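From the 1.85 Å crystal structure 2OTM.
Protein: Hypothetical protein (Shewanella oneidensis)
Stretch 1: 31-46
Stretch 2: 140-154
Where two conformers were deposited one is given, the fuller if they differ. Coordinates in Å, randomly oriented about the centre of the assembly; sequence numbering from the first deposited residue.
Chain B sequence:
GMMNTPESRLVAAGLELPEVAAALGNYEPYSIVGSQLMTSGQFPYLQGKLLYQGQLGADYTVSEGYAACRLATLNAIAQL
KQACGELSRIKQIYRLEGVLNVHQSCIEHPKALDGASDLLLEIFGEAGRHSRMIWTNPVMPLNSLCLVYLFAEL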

# COMPACT_ATOMS: atom_id res chain seq x y z
N SER B 31 1.85 6.56 13.35
CA SER B 31 0.95 5.92 14.26
C SER B 31 1.56 4.64 14.79
O SER B 31 2.56 4.13 14.28
CB SER B 31 -0.43 5.68 13.62
OG SER B 31 -0.42 4.86 12.46
N ILE B 32 1.00 4.14 15.89
CA ILE B 32 1.50 2.92 16.52
C ILE B 32 0.30 2.03 16.83
O ILE B 32 -0.72 2.49 17.37
CB ILE B 32 2.32 3.19 17.82
CG1 ILE B 32 3.55 4.04 17.53
CG2 ILE B 32 2.77 1.86 18.48
CD1 ILE B 32 4.35 4.51 18.75
N VAL B 33 0.41 0.76 16.44
CA VAL B 33 -0.56 -0.28 16.80
C VAL B 33 0.26 -1.44 17.35
O VAL B 33 1.14 -1.99 16.68
CB VAL B 33 -1.47 -0.71 15.62
CG1 VAL B 33 -0.64 -1.22 14.43
CG2 VAL B 33 -2.44 -1.77 16.07
N GLY B 34 0.03 -1.77 18.60
CA GLY B 34 0.84 -2.77 19.26
C GLY B 34 2.29 -2.39 19.26
O GLY B 34 2.66 -1.36 19.81
N SER B 35 3.10 -3.22 18.62
CA SER B 35 4.53 -3.00 18.51
C SER B 35 4.94 -2.41 17.14
O SER B 35 6.12 -2.28 16.85
CB SER B 35 5.25 -4.32 18.72
OG SER B 35 4.96 -5.20 17.63
N GLN B 36 3.96 -2.03 16.32
CA GLN B 36 4.20 -1.58 14.95
C GLN B 36 4.04 -0.08 14.85
O GLN B 36 2.99 0.45 15.14
CB GLN B 36 3.23 -2.28 14.00
CG GLN B 36 3.42 -3.78 13.97
CD GLN B 36 2.31 -4.53 13.27
OE1 GLN B 36 1.72 -5.41 13.86
NE2 GLN B 36 2.02 -4.17 12.04
N LEU B 37 5.12 0.59 14.47
CA LEU B 37 5.18 2.02 14.28
C LEU B 37 5.26 2.28 12.78
O LEU B 37 6.10 1.68 12.10
CB LEU B 37 6.43 2.55 14.97
CG LEU B 37 6.90 3.99 14.76
CD1 LEU B 37 5.90 4.98 15.23
CD2 LEU B 37 8.20 4.19 15.52
N MSE B 38 4.38 3.12 12.25
CA MSE B 38 4.35 3.38 10.82
C MSE B 38 4.29 4.86 10.56
O MSE B 38 3.53 5.58 11.20
CB MSE B 38 3.19 2.65 10.19
CG MSE B 38 1.85 3.02 10.74
SE MSE B 38 0.58 1.67 10.28
CE MSE B 38 1.18 0.25 11.34
N THR B 39 5.08 5.33 9.61
CA THR B 39 5.07 6.75 9.25
C THR B 39 3.98 7.04 8.20
O THR B 39 3.50 6.15 7.50
CB THR B 39 6.43 7.21 8.73
OG1 THR B 39 6.65 6.70 7.40
CG2 THR B 39 7.52 6.76 9.66
N SER B 40 3.62 8.32 8.10
CA SER B 40 2.94 8.85 6.93
C SER B 40 4.05 9.17 5.91
O SER B 40 5.20 8.80 6.10
CB SER B 40 2.12 10.07 7.29
OG SER B 40 1.04 9.70 8.13
N GLY B 41 3.69 9.79 4.80
CA GLY B 41 4.64 9.95 3.70
C GLY B 41 5.75 10.93 4.00
O GLY B 41 5.49 12.02 4.52
N GLN B 42 6.97 10.55 3.64
CA GLN B 42 8.17 11.34 3.92
C GLN B 42 8.83 11.74 2.61
O GLN B 42 8.95 10.95 1.71
CB GLN B 42 9.16 10.52 4.74
CG GLN B 42 8.58 10.00 6.01
CD GLN B 42 8.40 11.07 7.06
OE1 GLN B 42 9.26 11.92 7.24
NE2 GLN B 42 7.27 11.03 7.76
N PHE B 43 9.21 13.02 2.53
CA PHE B 43 9.67 13.65 1.30
C PHE B 43 11.16 13.93 1.35
O PHE B 43 11.76 14.03 2.45
CB PHE B 43 8.98 15.00 1.17
CG PHE B 43 7.50 14.92 0.98
CD1 PHE B 43 6.63 14.86 2.07
CD2 PHE B 43 6.96 14.94 -0.30
CE1 PHE B 43 5.26 14.78 1.89
CE2 PHE B 43 5.58 14.85 -0.48
CZ PHE B 43 4.73 14.77 0.61
N PRO B 44 11.78 14.14 0.19
CA PRO B 44 13.18 14.49 0.13
C PRO B 44 13.46 15.98 0.37
O PRO B 44 13.74 16.76 -0.57
CB PRO B 44 13.61 14.03 -1.27
CG PRO B 44 12.42 14.20 -2.09
CD PRO B 44 11.21 14.00 -1.17
N TYR B 45 13.35 16.36 1.63
CA TYR B 45 13.59 17.70 2.10
C TYR B 45 15.00 17.85 2.59
O TYR B 45 15.52 16.98 3.27
CB TYR B 45 12.73 18.01 3.32
CG TYR B 45 11.29 18.34 3.03
CD1 TYR B 45 10.96 19.50 2.34
CD2 TYR B 45 10.25 17.55 3.51
CE1 TYR B 45 9.65 19.83 2.08
CE2 TYR B 45 8.93 17.88 3.25
CZ TYR B 45 8.64 19.02 2.53
OH TYR B 45 7.35 19.38 2.29
N LEU B 46 15.59 18.99 2.29
CA LEU B 46 16.87 19.34 2.84
C LEU B 46 16.79 20.82 3.21
O LEU B 46 16.45 21.65 2.38
CB LEU B 46 17.95 19.11 1.79
CG LEU B 46 19.38 19.56 2.14
CD1 LEU B 46 20.01 18.66 3.20
CD2 LEU B 46 20.23 19.61 0.86
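Stretch 2 140-154: MPLNSLCLVYLFAEL

Stretch 2 enters as a loop through L145 and then runs as strand 146-153 antiparallel to strand 36-39, the axes 166° apart and 4.6 Å at closest approach. L37 N donates to A152 O and A152 N to L37 O, both at 2.8 Å; L154 N reaches S35 O at 2.8 Å. T39 N continues the ladder to L150 O (3.0 Å), but the return bond goes to a side chain: the p rotamer of T39 lets OG1 accept from L150 N at 3.1 Å while donating to S40 O at 2.9 Å. Beyond this point the register slips by one residue, and Q42 pairs with V148, Q42 N to V148 O at 2.8 Å and V148 N to Q42 O at 3.0 Å.

At the slip, Y149 (chi1 m) lays its ring face over G41, whose CA lies 3.6 Å from the ring centroid; a CB there would clash with Y149 OH and L147 CD1. L147, chi1 t and chi2 p, brings CD1 to 3.4 Å from the centroid of the F43 ring, and L142 CD1 covers the opposite face, 4.3 Å from F43 CE2. S144, also t, directs OG to C146 O (2.7 Å). On the 36-39 ladder, M38 and F151 share a face, M38 CB being 3.6 Å from F151 CD2; L37 and A152 occupy the other.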

# COMPACT_ATOMS: atom_id res chain seq x y z
N MSE B 140 2.05 13.60 -7.87
CA MSE B 140 2.60 13.48 -6.52
C MSE B 140 2.31 14.71 -5.67
O MSE B 140 2.29 15.81 -6.20
CB MSE B 140 4.13 13.29 -6.59
CG MSE B 140 4.58 12.12 -7.38
SE MSE B 140 4.25 10.44 -6.47
CE MSE B 140 5.73 10.55 -5.19
N PRO B 141 2.22 14.54 -4.34
CA PRO B 141 2.01 15.72 -3.51
C PRO B 141 3.23 16.61 -3.65
O PRO B 141 4.35 16.08 -3.71
CB PRO B 141 1.90 15.14 -2.10
CG PRO B 141 1.58 13.68 -2.29
CD PRO B 141 2.39 13.34 -3.51
N LEU B 142 3.01 17.92 -3.79
CA LEU B 142 4.06 18.91 -3.95
C LEU B 142 4.91 18.68 -5.21
O LEU B 142 5.99 19.23 -5.32
CB LEU B 142 4.98 18.94 -2.69
CG LEU B 142 4.33 19.16 -1.30
CD1 LEU B 142 5.36 19.13 -0.17
CD2 LEU B 142 3.61 20.48 -1.26
N ASN B 143 4.41 17.87 -6.15
CA ASN B 143 5.20 17.46 -7.30
C ASN B 143 6.52 16.82 -6.93
O ASN B 143 7.50 16.86 -7.72
CB ASN B 143 5.42 18.65 -8.24
CG ASN B 143 5.97 18.24 -9.59
OD1 ASN B 143 5.67 17.15 -10.12
ND2 ASN B 143 6.79 19.12 -10.17
N SER B 144 6.56 16.19 -5.76
CA SER B 144 7.74 15.48 -5.32
C SER B 144 8.11 14.35 -6.27
O SER B 144 7.25 13.68 -6.84
CB SER B 144 7.52 14.90 -3.92
OG SER B 144 8.73 14.35 -3.37
N LEU B 145 9.40 14.11 -6.46
CA LEU B 145 9.83 12.96 -7.23
C LEU B 145 9.48 11.65 -6.52
O LEU B 145 9.19 10.65 -7.17
CB LEU B 145 11.32 13.03 -7.48
CG LEU B 145 11.97 11.83 -8.13
CD1 LEU B 145 11.42 11.65 -9.56
CD2 LEU B 145 13.44 12.13 -8.12
N CYS B 146 9.49 11.67 -5.19
CA CYS B 146 9.27 10.46 -4.45
C CYS B 146 8.65 10.67 -3.09
O CYS B 146 8.65 11.79 -2.54
CB CYS B 146 10.58 9.68 -4.29
SG CYS B 146 11.84 10.48 -3.24
N LEU B 147 8.14 9.58 -2.56
CA LEU B 147 7.60 9.55 -1.21
C LEU B 147 7.99 8.22 -0.58
O LEU B 147 7.87 7.15 -1.23
CB LEU B 147 6.08 9.70 -1.34
CG LEU B 147 5.10 10.23 -0.32
CD1 LEU B 147 5.49 11.58 0.25
CD2 LEU B 147 3.75 10.31 -1.06
N VAL B 148 8.38 8.24 0.69
CA VAL B 148 8.82 7.05 1.38
C VAL B 148 8.01 6.88 2.66
O VAL B 148 7.71 7.86 3.36
CB VAL B 148 10.37 7.15 1.69
CG1 VAL B 148 10.80 6.16 2.73
CG2 VAL B 148 11.16 6.97 0.37
N TYR B 149 7.66 5.63 2.96
CA TYR B 149 6.97 5.24 4.17
C TYR B 149 7.77 4.10 4.81
O TYR B 149 8.15 3.15 4.13
CB TYR B 149 5.57 4.70 3.87
CG TYR B 149 4.64 5.69 3.23
CD1 TYR B 149 4.72 5.99 1.88
CD2 TYR B 149 3.63 6.28 3.97
CE1 TYR B 149 3.84 6.91 1.29
CE2 TYR B 149 2.75 7.21 3.40
CZ TYR B 149 2.87 7.52 2.06
OH TYR B 149 1.97 8.41 1.51
N LEU B 150 7.97 4.18 6.11
CA LEU B 150 8.68 3.15 6.87
C LEU B 150 7.77 2.54 7.93
O LEU B 150 6.86 3.20 8.42
CB LEU B 150 9.91 3.72 7.55
CG LEU B 150 11.03 4.26 6.67
CD1 LEU B 150 12.19 4.67 7.53
CD2 LEU B 150 11.46 3.25 5.64
N PHE B 151 8.03 1.28 8.24
CA PHE B 151 7.30 0.52 9.23
C PHE B 151 8.36 -0.16 10.12
O PHE B 151 9.26 -0.84 9.60
CB PHE B 151 6.47 -0.55 8.58
CG PHE B 151 5.43 -0.04 7.60
CD1 PHE B 151 5.80 0.34 6.32
CD2 PHE B 151 4.12 0.05 7.95
CE1 PHE B 151 4.87 0.81 5.43
CE2 PHE B 151 3.17 0.53 7.05
CZ PHE B 151 3.55 0.90 5.80
N ALA B 152 8.24 0.03 11.43
CA ALA B 152 9.24 -0.41 12.39
C ALA B 152 8.57 -1.20 13.49
O ALA B 152 7.43 -0.92 13.86
CB ALA B 152 10.00 0.76 12.99
N GLU B 153 9.30 -2.18 14.01
CA GLU B 153 8.90 -2.96 15.17
C GLU B 153 9.64 -2.44 16.39
O GLU B 153 10.85 -2.26 16.35
CB GLU B 153 9.24 -4.44 14.98
CG GLU B 153 8.67 -5.32 16.06
CD GLU B 153 9.09 -6.78 15.98
OE1 GLU B 153 9.91 -7.16 15.13
OE2 GLU B 153 8.60 -7.53 16.84
N LEU B 154 8.89 -2.17 17.46
CA LEU B 154 9.46 -1.72 18.73
C LEU B 154 9.38 -2.85 19.75
O LEU B 154 9.96 -2.75 20.83
CB LEU B 154 8.65 -0.55 19.26
CG LEU B 154 8.51 0.66 18.33
CD1 LEU B 154 7.39 1.53 18.88
CD2 LEU B 154 9.83 1.41 18.20
OXT LEU B 154 8.70 -3.86 19.50
O HOH W 1 5.50 -7.86 17.20
O HOH W 2 4.27 3.79 6.78
O HOH W 3 1.03 10.24 3.64